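PDB 2GGO: 401aa long hypothetical glucose-1-phosphate thymidylyltransferase from Sulfolobus tokodaii, which catalyses steps in the synthesis of UDP-N-acetylglucosamine and UDP-N-acetylgalactosamine as a bifunctional enzyme, and probably also couples dTTP to glucose 1-phosphate. Local coordinates for residues E12-I17 against A24-L29; V122-P127 against G204-I209; G210-I215 against V341-K346; I215-K220 against S350-L355; N331-F334 against E338-V341. All blocks are in the same frame, centred on the assembly; numbering follows the deposited sequence.

Contact 1: E12-I17 against A24-L29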
# COMPACT_ATOMS: atom_id res chain seq x y z
N GLU A 12 0.40 3.24 11.20
CA GLU A 12 -0.41 4.41 11.49
C GLU A 12 -0.83 5.26 10.31
O GLU A 12 -1.99 5.67 10.22
CB GLU A 12 0.32 5.30 12.45
CG GLU A 12 0.05 4.95 13.84
CD GLU A 12 0.47 6.06 14.74
OE1 GLU A 12 -0.31 7.05 14.90
OE2 GLU A 12 1.60 5.96 15.27
N ARG A 13 0.09 5.55 9.42
CA ARG A 13 -0.23 6.36 8.28
C ARG A 13 -1.24 5.71 7.38
O ARG A 13 -1.90 6.39 6.60
CB ARG A 13 1.02 6.70 7.50
CG ARG A 13 1.79 7.91 8.07
CD ARG A 13 3.18 7.99 7.43
NE ARG A 13 3.95 6.75 7.69
CZ ARG A 13 4.38 5.88 6.76
NH1 ARG A 13 4.16 6.10 5.47
NH2 ARG A 13 5.06 4.81 7.14
N LEU A 14 -1.39 4.39 7.48
CA LEU A 14 -2.32 3.67 6.57
C LEU A 14 -3.65 3.29 7.25
O LEU A 14 -4.45 2.56 6.72
CB LEU A 14 -1.63 2.47 5.96
CG LEU A 14 -1.66 2.31 4.44
CD1 LEU A 14 -1.45 3.61 3.71
CD2 LEU A 14 -0.65 1.23 3.92
N GLU A 15 -3.87 3.75 8.46
CA GLU A 15 -5.20 3.63 9.06
C GLU A 15 -6.30 4.25 8.19
O GLU A 15 -6.07 5.20 7.47
CB GLU A 15 -5.18 4.27 10.41
CG GLU A 15 -4.23 3.47 11.29
CD GLU A 15 -4.10 4.06 12.67
OE1 GLU A 15 -4.83 5.01 12.97
OE2 GLU A 15 -3.27 3.56 13.45
N PRO A 16 -7.52 3.71 8.25
CA PRO A 16 -7.98 2.59 9.00
C PRO A 16 -7.71 1.24 8.38
O PRO A 16 -8.10 0.25 8.95
CB PRO A 16 -9.51 2.85 9.06
CG PRO A 16 -9.80 3.54 7.81
CD PRO A 16 -8.59 4.31 7.44
N ILE A 17 -7.11 1.17 7.20
CA ILE A 17 -6.88 -0.14 6.58
C ILE A 17 -6.04 -1.02 7.52
O ILE A 17 -6.26 -2.24 7.57
CB ILE A 17 -6.19 -0.04 5.22
CG1 ILE A 17 -7.11 0.55 4.14
CG2 ILE A 17 -5.65 -1.46 4.79
CD1 ILE A 17 -8.03 1.73 4.60
N ALA A 24 1.74 -4.87 5.05
CA ALA A 24 2.35 -5.79 4.08
C ALA A 24 1.27 -6.55 3.37
O ALA A 24 1.48 -7.09 2.28
CB ALA A 24 3.27 -6.76 4.83
N PHE A 25 0.09 -6.59 3.99
CA PHE A 25 -1.05 -7.35 3.41
C PHE A 25 -2.11 -6.51 2.66
O PHE A 25 -3.10 -7.03 2.25
CB PHE A 25 -1.67 -8.26 4.46
CG PHE A 25 -0.76 -9.38 4.84
CD1 PHE A 25 -0.68 -10.52 4.03
CD2 PHE A 25 0.04 -9.28 5.96
CE1 PHE A 25 0.19 -11.55 4.35
CE2 PHE A 25 0.92 -10.29 6.28
CZ PHE A 25 0.99 -11.43 5.48
N VAL A 26 -1.87 -5.23 2.49
CA VAL A 26 -2.69 -4.36 1.64
C VAL A 26 -2.77 -5.02 0.26
O VAL A 26 -1.71 -5.36 -0.29
CB VAL A 26 -2.06 -2.96 1.52
CG1 VAL A 26 -2.60 -2.18 0.32
CG2 VAL A 26 -2.32 -2.16 2.75
N PRO A 27 -4.02 -5.22 -0.29
CA PRO A 27 -4.09 -5.85 -1.60
C PRO A 27 -3.84 -4.88 -2.77
O PRO A 27 -4.15 -3.67 -2.73
CB PRO A 27 -5.51 -6.45 -1.64
CG PRO A 27 -6.30 -5.62 -0.77
CD PRO A 27 -5.38 -4.89 0.19
N ILE A 28 -3.19 -5.43 -3.77
CA ILE A 28 -3.02 -4.79 -5.04
C ILE A 28 -3.69 -5.79 -5.94
O ILE A 28 -3.23 -6.95 -6.03
CB ILE A 28 -1.54 -4.62 -5.38
CG1 ILE A 28 -0.85 -3.81 -4.30
CG2 ILE A 28 -1.40 -3.96 -6.75
CD1 ILE A 28 0.57 -4.14 -4.18
N LEU A 29 -4.81 -5.39 -6.55
CA LEU A 29 -5.70 -6.32 -7.21
C LEU A 29 -5.92 -7.47 -6.25
O LEU A 29 -6.17 -7.25 -5.06
CB LEU A 29 -5.12 -6.78 -8.55
CG LEU A 29 -4.80 -5.67 -9.55
CD1 LEU A 29 -4.24 -6.21 -10.86
CD2 LEU A 29 -6.01 -4.77 -9.82
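L14 and I17, in the loop that follows strand 2-6, converge on a single methyl group of V26. Ahead of that residue, A24 and F25 end a short 3-10 turn, and F25 packs edge-to-face with F61 of helix 58-64. At V26 the chain straightens. CG1 stands anti to the backbone N (chi1 162°), which leaves CG2 anti to the carbonyl carbon and facing the loop. V26 CG2 lies 4.0 Å from L14 CD2, and the same methyl is 4.0 Å from I17 CG2. The I17 side chain crosses that of V26 at about a right angle, while L14 comes in on a slant; CG1 of I17 leads off toward helix 212-225, where I215 touches both I17 and V26. Farther on, P27 O and L29 N are hydrogen-bonded to the two ends of the N219 amide in that helix. E12 and R13, just before L14, probably belong to the nucleoside triphosphate site, in a loop whose sequence fits the glycine-rich signature of nucleotidyltransferases. Between the two segments the chemistry is purely apolar: buried methyl groups meet across them, and no hydrogen bond runs directly from one to the other.

Contact 2: V122-P127 against G204-I209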
# COMPACT_ATOMS: atom_id res chain seq x y z
N VAL A 122 15.67 6.14 -7.10
CA VAL A 122 14.61 6.34 -8.06
C VAL A 122 14.38 7.85 -8.17
O VAL A 122 14.52 8.59 -7.19
CB VAL A 122 13.30 5.55 -7.63
CG1 VAL A 122 12.82 5.96 -6.25
CG2 VAL A 122 12.20 5.70 -8.67
N LYS A 123 14.05 8.30 -9.38
CA LYS A 123 13.74 9.70 -9.60
C LYS A 123 12.24 10.01 -9.39
O LYS A 123 11.37 9.54 -10.15
CB LYS A 123 14.27 10.19 -10.95
CG LYS A 123 15.80 10.33 -11.03
CD LYS A 123 16.18 11.13 -12.27
CE LYS A 123 17.38 10.54 -13.00
NZ LYS A 123 17.06 10.38 -14.47
N VAL A 124 11.98 10.78 -8.32
CA VAL A 124 10.64 11.30 -7.99
C VAL A 124 10.55 12.80 -8.27
O VAL A 124 11.52 13.54 -8.02
CB VAL A 124 10.21 11.02 -6.51
CG1 VAL A 124 10.15 9.53 -6.24
CG2 VAL A 124 11.10 11.73 -5.52
N SER A 125 9.39 13.24 -8.76
CA SER A 125 9.15 14.65 -9.06
C SER A 125 8.61 15.40 -7.84
O SER A 125 7.73 16.25 -7.97
CB SER A 125 8.20 14.80 -10.25
OG SER A 125 6.95 14.21 -9.95
N ASN A 126 9.15 15.07 -6.66
CA ASN A 126 8.84 15.72 -5.38
C ASN A 126 9.87 15.36 -4.31
O ASN A 126 9.50 14.92 -3.24
CB ASN A 126 7.46 15.30 -4.90
CG ASN A 126 7.39 13.82 -4.58
OD1 ASN A 126 8.39 13.10 -4.68
ND2 ASN A 126 6.22 13.36 -4.17
N PRO A 127 11.17 15.54 -4.59
CA PRO A 127 12.19 14.86 -3.78
C PRO A 127 12.39 15.34 -2.33
O PRO A 127 13.33 14.88 -1.68
CB PRO A 127 13.47 15.07 -4.59
CG PRO A 127 13.01 15.54 -5.95
CD PRO A 127 11.78 16.31 -5.68
N GLY A 204 11.74 1.42 -13.96
CA GLY A 204 10.26 1.35 -13.97
C GLY A 204 9.46 2.12 -12.89
O GLY A 204 9.81 3.23 -12.47
N TYR A 205 8.38 1.49 -12.42
CA TYR A 205 7.47 2.06 -11.41
C TYR A 205 7.81 1.71 -9.94
O TYR A 205 8.05 0.55 -9.59
CB TYR A 205 6.02 1.66 -11.77
CG TYR A 205 4.90 2.19 -10.87
CD1 TYR A 205 4.38 3.49 -11.04
CD2 TYR A 205 4.31 1.37 -9.88
CE1 TYR A 205 3.33 3.96 -10.23
CE2 TYR A 205 3.25 1.84 -9.07
CZ TYR A 205 2.77 3.12 -9.26
OH TYR A 205 1.76 3.60 -8.46
N TRP A 206 7.84 2.75 -9.12
CA TRP A 206 8.07 2.70 -7.69
C TRP A 206 6.96 3.53 -6.98
O TRP A 206 6.54 4.57 -7.46
CB TRP A 206 9.44 3.33 -7.41
CG TRP A 206 9.92 3.25 -5.96
CD1 TRP A 206 10.57 2.20 -5.36
CD2 TRP A 206 9.82 4.28 -4.94
NE1 TRP A 206 10.87 2.51 -4.05
CE2 TRP A 206 10.42 3.77 -3.77
CE3 TRP A 206 9.27 5.57 -4.91
CZ2 TRP A 206 10.47 4.50 -2.57
CZ3 TRP A 206 9.33 6.30 -3.72
CH2 TRP A 206 9.92 5.76 -2.57
N MET A 207 6.52 3.08 -5.81
CA MET A 207 5.59 3.85 -4.99
C MET A 207 5.81 3.38 -3.57
O MET A 207 5.76 2.21 -3.32
CB MET A 207 4.16 3.52 -5.44
CG MET A 207 2.99 4.19 -4.63
SD MET A 207 3.01 5.99 -4.71
CE MET A 207 2.40 6.25 -6.39
N ASP A 208 6.08 4.26 -2.61
CA ASP A 208 5.90 3.77 -1.25
C ASP A 208 4.44 3.95 -0.87
O ASP A 208 3.82 4.99 -1.14
CB ASP A 208 6.84 4.39 -0.22
CG ASP A 208 6.49 5.78 0.11
OD1 ASP A 208 6.01 6.45 -0.83
OD2 ASP A 208 6.70 6.19 1.27
N ILE A 209 3.85 2.92 -0.30
CA ILE A 209 2.46 3.00 0.01
C ILE A 209 2.44 3.60 1.40
O ILE A 209 2.39 2.91 2.38
CB ILE A 209 1.82 1.64 -0.08
CG1 ILE A 209 1.90 1.15 -1.52
CG2 ILE A 209 0.37 1.70 0.35
CD1 ILE A 209 1.59 -0.31 -1.59
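V122 carries CG1 between its backbone N and carbonyl carbon (chi1 58°), and W206 holds CG anti to its own N (chi1 -174°); together these torsions slide the valine methyl over one face of the indole. V122 CG1 sits 4.0 Å from the centroid of the W206 six-membered ring, only 23° off the ring normal, which makes a CH-pi contact. Its nearest indole atom is W206 CD2, at 3.7 Å from V122 CG1. The second methyl reaches the base of the side chain, V122 CG2 packing 3.8 Å from W206 CB, so that the valine straddles the root of the side chain and the ring. Two residues on, V124 CG1 adds an oblique touch at W206 CZ3, 4.2 Å away. Across the opposite face of the indole lies the backbone N of D208, 4.0 Å above the plane and toward the rim. The polar edge is satisfied elsewhere, as W206 NE1 donates to A158 O on strand 155-164. The contact thus joins an inner strand of the mixed sheet to strand 206-208, which pairs with strand 100-102. The W206 side chain is about 7 Å from those of Y97 and N157, which probably bind N-acetylglucosamine 1-phosphate. Cutting W206 back to an alanine is likely to strip V122 CG1 of its aromatic partner and leave the A158 carbonyl without the indole donor. One ring therefore combines dispersion over its face with a directed bond at its nitrogen, and the latter probably helps set how the indole is turned against the valine.

Contact 3: G210-I215 against V341-K346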
# COMPACT_ATOMS: atom_id res chain seq x y z
N GLY A 210 2.55 4.92 1.45
CA GLY A 210 2.69 5.62 2.71
C GLY A 210 1.51 6.48 3.13
O GLY A 210 1.54 7.12 4.18
N LYS A 211 0.48 6.52 2.30
CA LYS A 211 -0.73 7.27 2.66
C LYS A 211 -1.92 6.58 2.01
O LYS A 211 -1.76 5.88 0.99
CB LYS A 211 -0.55 8.76 2.32
CG LYS A 211 0.48 9.44 3.29
CD LYS A 211 0.69 10.91 3.02
CE LYS A 211 1.49 11.15 1.74
NZ LYS A 211 2.79 11.82 2.01
N PRO A 212 -3.13 6.66 2.64
CA PRO A 212 -4.19 5.72 2.22
C PRO A 212 -4.58 5.86 0.76
O PRO A 212 -4.84 4.86 0.09
CB PRO A 212 -5.37 6.02 3.18
CG PRO A 212 -4.77 6.77 4.29
CD PRO A 212 -3.60 7.55 3.72
N TRP A 213 -4.53 7.07 0.23
CA TRP A 213 -4.81 7.19 -1.18
C TRP A 213 -3.84 6.49 -2.09
O TRP A 213 -4.22 6.19 -3.21
CB TRP A 213 -5.02 8.63 -1.61
CG TRP A 213 -3.95 9.51 -1.28
CD1 TRP A 213 -2.91 9.81 -2.07
CD2 TRP A 213 -3.75 10.24 -0.04
NE1 TRP A 213 -2.03 10.66 -1.41
CE2 TRP A 213 -2.55 10.96 -0.17
CE3 TRP A 213 -4.46 10.34 1.17
CZ2 TRP A 213 -2.05 11.78 0.83
CZ3 TRP A 213 -3.96 11.16 2.17
CH2 TRP A 213 -2.77 11.88 1.99
N ASN A 214 -2.60 6.22 -1.64
CA ASN A 214 -1.64 5.44 -2.45
C ASN A 214 -2.09 4.03 -2.70
O ASN A 214 -1.68 3.45 -3.67
CB ASN A 214 -0.22 5.41 -1.89
CG ASN A 214 0.37 6.80 -1.67
OD1 ASN A 214 0.28 7.70 -2.52
ND2 ASN A 214 1.03 6.97 -0.55
N ILE A 215 -2.97 3.48 -1.88
CA ILE A 215 -3.62 2.21 -2.24
C ILE A 215 -4.39 2.30 -3.57
O ILE A 215 -4.42 1.34 -4.37
CB ILE A 215 -4.54 1.72 -1.08
CG1 ILE A 215 -3.78 1.74 0.25
CG2 ILE A 215 -5.15 0.35 -1.42
CD1 ILE A 215 -4.51 1.00 1.42
N VAL A 341 -6.78 15.10 4.63
CA VAL A 341 -6.95 13.85 5.38
C VAL A 341 -6.09 13.96 6.64
O VAL A 341 -4.97 14.47 6.58
CB VAL A 341 -6.53 12.63 4.50
CG1 VAL A 341 -6.80 11.32 5.21
CG2 VAL A 341 -7.21 12.68 3.15
N ASN A 342 -6.61 13.53 7.78
CA ASN A 342 -5.81 13.47 8.97
C ASN A 342 -4.99 12.24 8.88
O ASN A 342 -5.55 11.16 8.70
CB ASN A 342 -6.69 13.41 10.19
CG ASN A 342 -7.57 14.62 10.29
OD1 ASN A 342 -7.11 15.75 10.09
ND2 ASN A 342 -8.85 14.40 10.59
N VAL A 343 -3.68 12.40 8.94
CA VAL A 343 -2.77 11.26 8.87
C VAL A 343 -1.78 11.40 10.03
O VAL A 343 -1.01 12.35 10.06
CB VAL A 343 -2.04 11.14 7.48
CG1 VAL A 343 -1.04 9.97 7.50
CG2 VAL A 343 -3.02 10.95 6.30
N LYS A 344 -1.83 10.45 10.97
CA LYS A 344 -1.10 10.52 12.26
C LYS A 344 -1.24 11.86 12.96
O LYS A 344 -0.23 12.51 13.29
CB LYS A 344 0.39 10.27 12.07
CG LYS A 344 0.75 8.90 11.60
CD LYS A 344 2.23 8.71 11.75
CE LYS A 344 2.66 9.03 13.20
NZ LYS A 344 3.78 8.16 13.62
N GLY A 345 -2.48 12.31 13.14
CA GLY A 345 -2.75 13.58 13.81
C GLY A 345 -2.32 14.86 13.10
O GLY A 345 -2.23 15.91 13.74
N LYS A 346 -2.07 14.80 11.79
CA LYS A 346 -1.86 16.02 10.99
C LYS A 346 -2.81 16.11 9.80
O LYS A 346 -3.00 15.12 9.12
CB LYS A 346 -0.41 16.12 10.52
CG LYS A 346 0.56 16.59 11.61
CD LYS A 346 1.91 16.93 11.01
CE LYS A 346 1.83 18.21 10.16
NZ LYS A 346 2.57 18.08 8.86
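V341 and V343 lie on the first strand of a β-hairpin, whose type I' turn from V343 to K346 takes both K344 and G345 into positive phi, and they point at P212 and W213 near the N-terminal end of helix 212-225. The hairpin closes with paired backbone bonds, V343 N to K346 O at 2.8 Å and K346 N back to V343 O at 3.2 Å. It projects from the hexapeptide-repeat part, a left-handed parallel β-helix in this family, and leans on helix 212-225 of the nucleotidyltransferase part. W213 keeps CG between its backbone N and carbonyl carbon (chi1 55°), an orientation that swings the six-membered ring out to the hairpin. There the two valines meet the same ring carbon: V343 CG2 is 4.2 Å from W213 CZ3, and V341 comes closer from an oblique direction, sliding past the indole. P212 extends the patch, its CD resting 4.3 Å from V343 CG2. One face of the indole is covered by K211 CB, 3.7 Å above the W213 plane and toward the rim. I348 on the hairpin's second strand and F358 also pack against W213, completing an apolar seam between the two halves of the enzyme, while V343 touches R13 of the probable nucleotide site. The tightest approach is W213 CZ3 to V341 CG2, 3.7 Å.

Contact 4: I215-K220 against S350-L355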
# COMPACT_ATOMS: atom_id res chain seq x y z
N ILE A 215 -2.97 3.48 -1.88
CA ILE A 215 -3.62 2.21 -2.24
C ILE A 215 -4.39 2.30 -3.57
O ILE A 215 -4.42 1.34 -4.37
CB ILE A 215 -4.54 1.72 -1.08
CG1 ILE A 215 -3.78 1.74 0.25
CG2 ILE A 215 -5.15 0.35 -1.42
CD1 ILE A 215 -4.51 1.00 1.42
N ILE A 216 -5.02 3.46 -3.80
CA ILE A 216 -5.64 3.73 -5.11
C ILE A 216 -4.55 3.86 -6.20
O ILE A 216 -4.58 3.18 -7.19
CB ILE A 216 -6.61 4.95 -5.10
CG1 ILE A 216 -7.67 4.77 -3.99
CG2 ILE A 216 -7.37 4.91 -6.40
CD1 ILE A 216 -8.44 6.08 -3.50
N ASP A 217 -3.60 4.74 -6.01
CA ASP A 217 -2.42 4.83 -6.85
C ASP A 217 -1.93 3.44 -7.32
O ASP A 217 -2.05 3.10 -8.52
CB ASP A 217 -1.33 5.59 -6.09
CG ASP A 217 -1.72 7.00 -5.77
OD1 ASP A 217 -2.72 7.45 -6.35
OD2 ASP A 217 -1.06 7.68 -4.94
N VAL A 218 -1.42 2.59 -6.43
CA VAL A 218 -0.83 1.32 -6.97
C VAL A 218 -1.81 0.36 -7.63
O VAL A 218 -1.48 -0.44 -8.55
CB VAL A 218 0.07 0.55 -5.94
CG1 VAL A 218 1.17 1.44 -5.47
CG2 VAL A 218 -0.75 0.16 -4.75
N ASN A 219 -3.05 0.38 -7.17
CA ASN A 219 -4.01 -0.58 -7.70
C ASN A 219 -4.38 -0.11 -9.07
O ASN A 219 -4.61 -0.93 -9.96
CB ASN A 219 -5.25 -0.61 -6.79
CG ASN A 219 -5.27 -1.75 -5.86
OD1 ASN A 219 -5.64 -2.85 -6.22
ND2 ASN A 219 -4.88 -1.52 -4.62
N LYS A 220 -4.38 1.22 -9.27
CA LYS A 220 -4.64 1.75 -10.62
C LYS A 220 -3.51 1.35 -11.55
O LYS A 220 -3.73 0.73 -12.58
CB LYS A 220 -4.78 3.26 -10.59
CG LYS A 220 -6.14 3.77 -10.11
CD LYS A 220 -6.12 5.25 -10.14
CE LYS A 220 -6.30 5.75 -11.59
NZ LYS A 220 -6.32 7.21 -11.45
N SER A 350 -4.16 15.56 0.17
CA SER A 350 -4.00 14.34 -0.54
C SER A 350 -3.44 14.59 -1.92
O SER A 350 -3.07 13.66 -2.63
CB SER A 350 -5.38 13.71 -0.68
OG SER A 350 -6.13 14.47 -1.60
N GLY A 351 -3.46 15.85 -2.33
CA GLY A 351 -3.14 16.17 -3.72
C GLY A 351 -4.28 15.91 -4.68
O GLY A 351 -4.14 16.13 -5.88
N ARG A 352 -5.44 15.48 -4.16
CA ARG A 352 -6.54 15.09 -5.03
C ARG A 352 -7.72 16.02 -4.81
O ARG A 352 -8.08 16.33 -3.68
CB ARG A 352 -6.92 13.64 -4.82
CG ARG A 352 -5.82 12.63 -5.16
CD ARG A 352 -6.20 11.26 -4.61
NE ARG A 352 -7.47 10.77 -5.16
CZ ARG A 352 -7.62 9.80 -6.06
NH1 ARG A 352 -6.57 9.15 -6.56
NH2 ARG A 352 -8.85 9.48 -6.48
N ARG A 353 -8.27 16.45 -5.92
CA ARG A 353 -9.42 17.34 -5.96
C ARG A 353 -10.64 16.49 -5.66
O ARG A 353 -11.56 16.94 -4.96
CB ARG A 353 -9.55 17.97 -7.36
CG ARG A 353 -10.55 19.18 -7.44
CD ARG A 353 -11.30 19.27 -8.82
NE ARG A 353 -12.43 20.20 -8.73
CZ ARG A 353 -13.57 20.11 -9.42
NH1 ARG A 353 -13.77 19.11 -10.28
NH2 ARG A 353 -14.52 21.04 -9.24
N LYS A 354 -10.63 15.28 -6.22
CA LYS A 354 -11.61 14.17 -5.92
C LYS A 354 -11.05 13.03 -5.02
O LYS A 354 -10.14 12.24 -5.39
CB LYS A 354 -12.17 13.56 -7.19
CG LYS A 354 -13.00 14.55 -8.04
CD LYS A 354 -14.22 13.83 -8.55
CE LYS A 354 -15.35 14.76 -8.85
NZ LYS A 354 -15.23 15.00 -10.31
N LEU A 355 -11.61 12.94 -3.83
CA LEU A 355 -11.20 11.93 -2.90
C LEU A 355 -12.40 11.67 -2.00
O LEU A 355 -12.98 12.58 -1.46
CB LEU A 355 -9.99 12.40 -2.08
CG LEU A 355 -9.51 11.33 -1.07
CD1 LEU A 355 -9.04 10.08 -1.84
CD2 LEU A 355 -8.42 11.90 -0.24
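I216 and D217, on successive positions of helix 212-225, both turn to R352, which leaves an ST turn in the loop between strands 346-349 and 358-359. In that turn S350 OG accepts from R352 N at 2.8 Å, and the arginine side chain points to the helix. The guanidinium presents its edge to the aspartate: D217 OD1 lies near its plane, 4.2 Å from R352 NH1, too far for a salt bridge but close enough that the opposite charges probably attract. I216 comes at the same nitrogen obliquely, with I216 CG2 4.3 Å from R352 NH1. Its other branch runs out to the leucine, where I216 CD1 meets L355 CD1 at 4.4 Å; L355 has CG anti to its backbone N (chi1 -180°), which carries the isobutyl group across to the helix. K220, one turn farther along, has its charge engaged by E297. The firm partners of R352 lie on its own side of the contact, since NH2 forms a salt bridge with D314 and two nitrogens hold a carbonyl of the loop. The helix of the nucleotidyltransferase part is thus packed against a loop of the β-helix part around an arginine whose orientation is probably set mainly by D314 and the K354 carbonyl. R352 NE and NH2 grip K354 O side-on, at 3.1 and 3.2 Å, approaching from opposite faces of the carbonyl plane.

Contact 5: N331-F334 against E338-V341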
# COMPACT_ATOMS: atom_id res chain seq x y z
N ASN A 331 -17.15 12.84 -2.91
CA ASN A 331 -15.74 12.87 -3.28
C ASN A 331 -15.23 14.25 -3.68
O ASN A 331 -14.12 14.36 -4.22
CB ASN A 331 -15.41 11.87 -4.37
CG ASN A 331 -16.33 11.93 -5.49
OD1 ASN A 331 -17.35 12.60 -5.43
ND2 ASN A 331 -16.02 11.20 -6.53
N LEU A 332 -16.00 15.29 -3.39
CA LEU A 332 -15.68 16.66 -3.78
C LEU A 332 -16.16 17.66 -2.71
O LEU A 332 -17.32 17.59 -2.32
CB LEU A 332 -16.38 16.94 -5.09
CG LEU A 332 -16.16 18.18 -5.95
CD1 LEU A 332 -14.84 18.00 -6.69
CD2 LEU A 332 -17.28 18.18 -6.89
N ARG A 333 -15.29 18.59 -2.28
CA ARG A 333 -15.66 19.63 -1.27
C ARG A 333 -16.54 20.71 -1.93
O ARG A 333 -16.44 20.93 -3.16
CB ARG A 333 -14.43 20.33 -0.66
CG ARG A 333 -13.41 19.49 0.10
CD ARG A 333 -12.41 20.44 0.85
NE ARG A 333 -13.12 21.34 1.77
CZ ARG A 333 -13.50 21.04 3.03
NH1 ARG A 333 -13.21 19.85 3.57
NH2 ARG A 333 -14.18 21.94 3.76
N PHE A 334 -17.36 21.40 -1.12
CA PHE A 334 -18.30 22.38 -1.74
C PHE A 334 -17.50 23.41 -2.51
O PHE A 334 -17.98 23.95 -3.51
CB PHE A 334 -19.43 22.93 -0.82
CG PHE A 334 -18.98 23.45 0.52
CD1 PHE A 334 -18.92 24.85 0.76
CD2 PHE A 334 -18.64 22.58 1.58
CE1 PHE A 334 -18.51 25.38 2.04
CE2 PHE A 334 -18.21 23.09 2.85
CZ PHE A 334 -18.15 24.50 3.07
N GLU A 338 -8.22 20.76 -3.10
CA GLU A 338 -7.65 19.53 -2.56
C GLU A 338 -8.27 19.06 -1.27
O GLU A 338 -8.47 19.83 -0.31
CB GLU A 338 -6.15 19.65 -2.34
CG GLU A 338 -5.39 19.95 -3.63
CD GLU A 338 -3.87 19.79 -3.50
OE1 GLU A 338 -3.33 19.94 -2.37
OE2 GLU A 338 -3.21 19.54 -4.56
N VAL A 339 -8.58 17.77 -1.27
CA VAL A 339 -9.13 17.13 -0.09
C VAL A 339 -8.01 16.84 0.92
O VAL A 339 -7.04 16.17 0.58
CB VAL A 339 -9.99 15.86 -0.47
CG1 VAL A 339 -10.59 15.20 0.79
CG2 VAL A 339 -11.11 16.27 -1.38
N LYS A 340 -8.19 17.34 2.14
CA LYS A 340 -7.32 17.04 3.27
C LYS A 340 -7.76 15.76 4.00
O LYS A 340 -8.95 15.40 4.01
CB LYS A 340 -7.33 18.20 4.27
CG LYS A 340 -7.16 19.63 3.68
CD LYS A 340 -5.67 19.99 3.50
CE LYS A 340 -5.37 21.48 3.64
NZ LYS A 340 -5.44 21.82 5.09
N VAL A 341 -6.78 15.10 4.63
CA VAL A 341 -6.95 13.85 5.38
C VAL A 341 -6.09 13.96 6.64
O VAL A 341 -4.97 14.47 6.58
CB VAL A 341 -6.53 12.63 4.50
CG1 VAL A 341 -6.80 11.32 5.21
CG2 VAL A 341 -7.21 12.68 3.15
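R333 lays the aliphatic part of its side chain beside E338 and V339, where a loop of the β-helix part doubles back before strand 340-343. Its CG is anti to the carbonyl carbon (chi1 -60°) and the next torsion is extended, but the chain then bends at chi3 (58°), turning the guanidinium off the line of the first carbons. What meets the other segment is therefore the methylene stem. R333 CG stands 4.2 Å from V339 CG2, and R333 CD is 4.2 Å from E338 O. V339 holds CG1 anti to its backbone N (chi1 -179°), leaving CG2 anti to the carbonyl carbon and available to the arginine. The E338 side chain leads the other way, its OE1 hydrogen-bonded to S349 OG, so the glutamate joins in through its backbone carbonyl. R333 NE is directed instead to D335, in a long and weak ion pair within the intervening loop. V339 itself is tied by backbone bonds to S350 and R352, and its side chain packs on L355. No hydrogen bond spans the two segments; the contact amounts to van der Waals packing, with a partly exposed arginine supplying hydrocarbon to flank a buried valine while its charged end leads to D335.

In the fold
From the N terminus, contact 1 closes a short loop in the nucleotidyltransferase part, and contact 2 then spans a much longer excursion to join strand 117-123 to strand 206-208. Next in the chain comes helix 212-225, which serves contacts 3 and 4. These reach far ahead to the hairpin and the loop after it, beyond most of the β-helix; they cross, since the helix segments and their partners come in the same order. Contact 5 is a small local closure that falls within the span of contact 4 and shares V341 with contact 3. The helix thereby links both parts, and contact 1 touches it through N219 and I215.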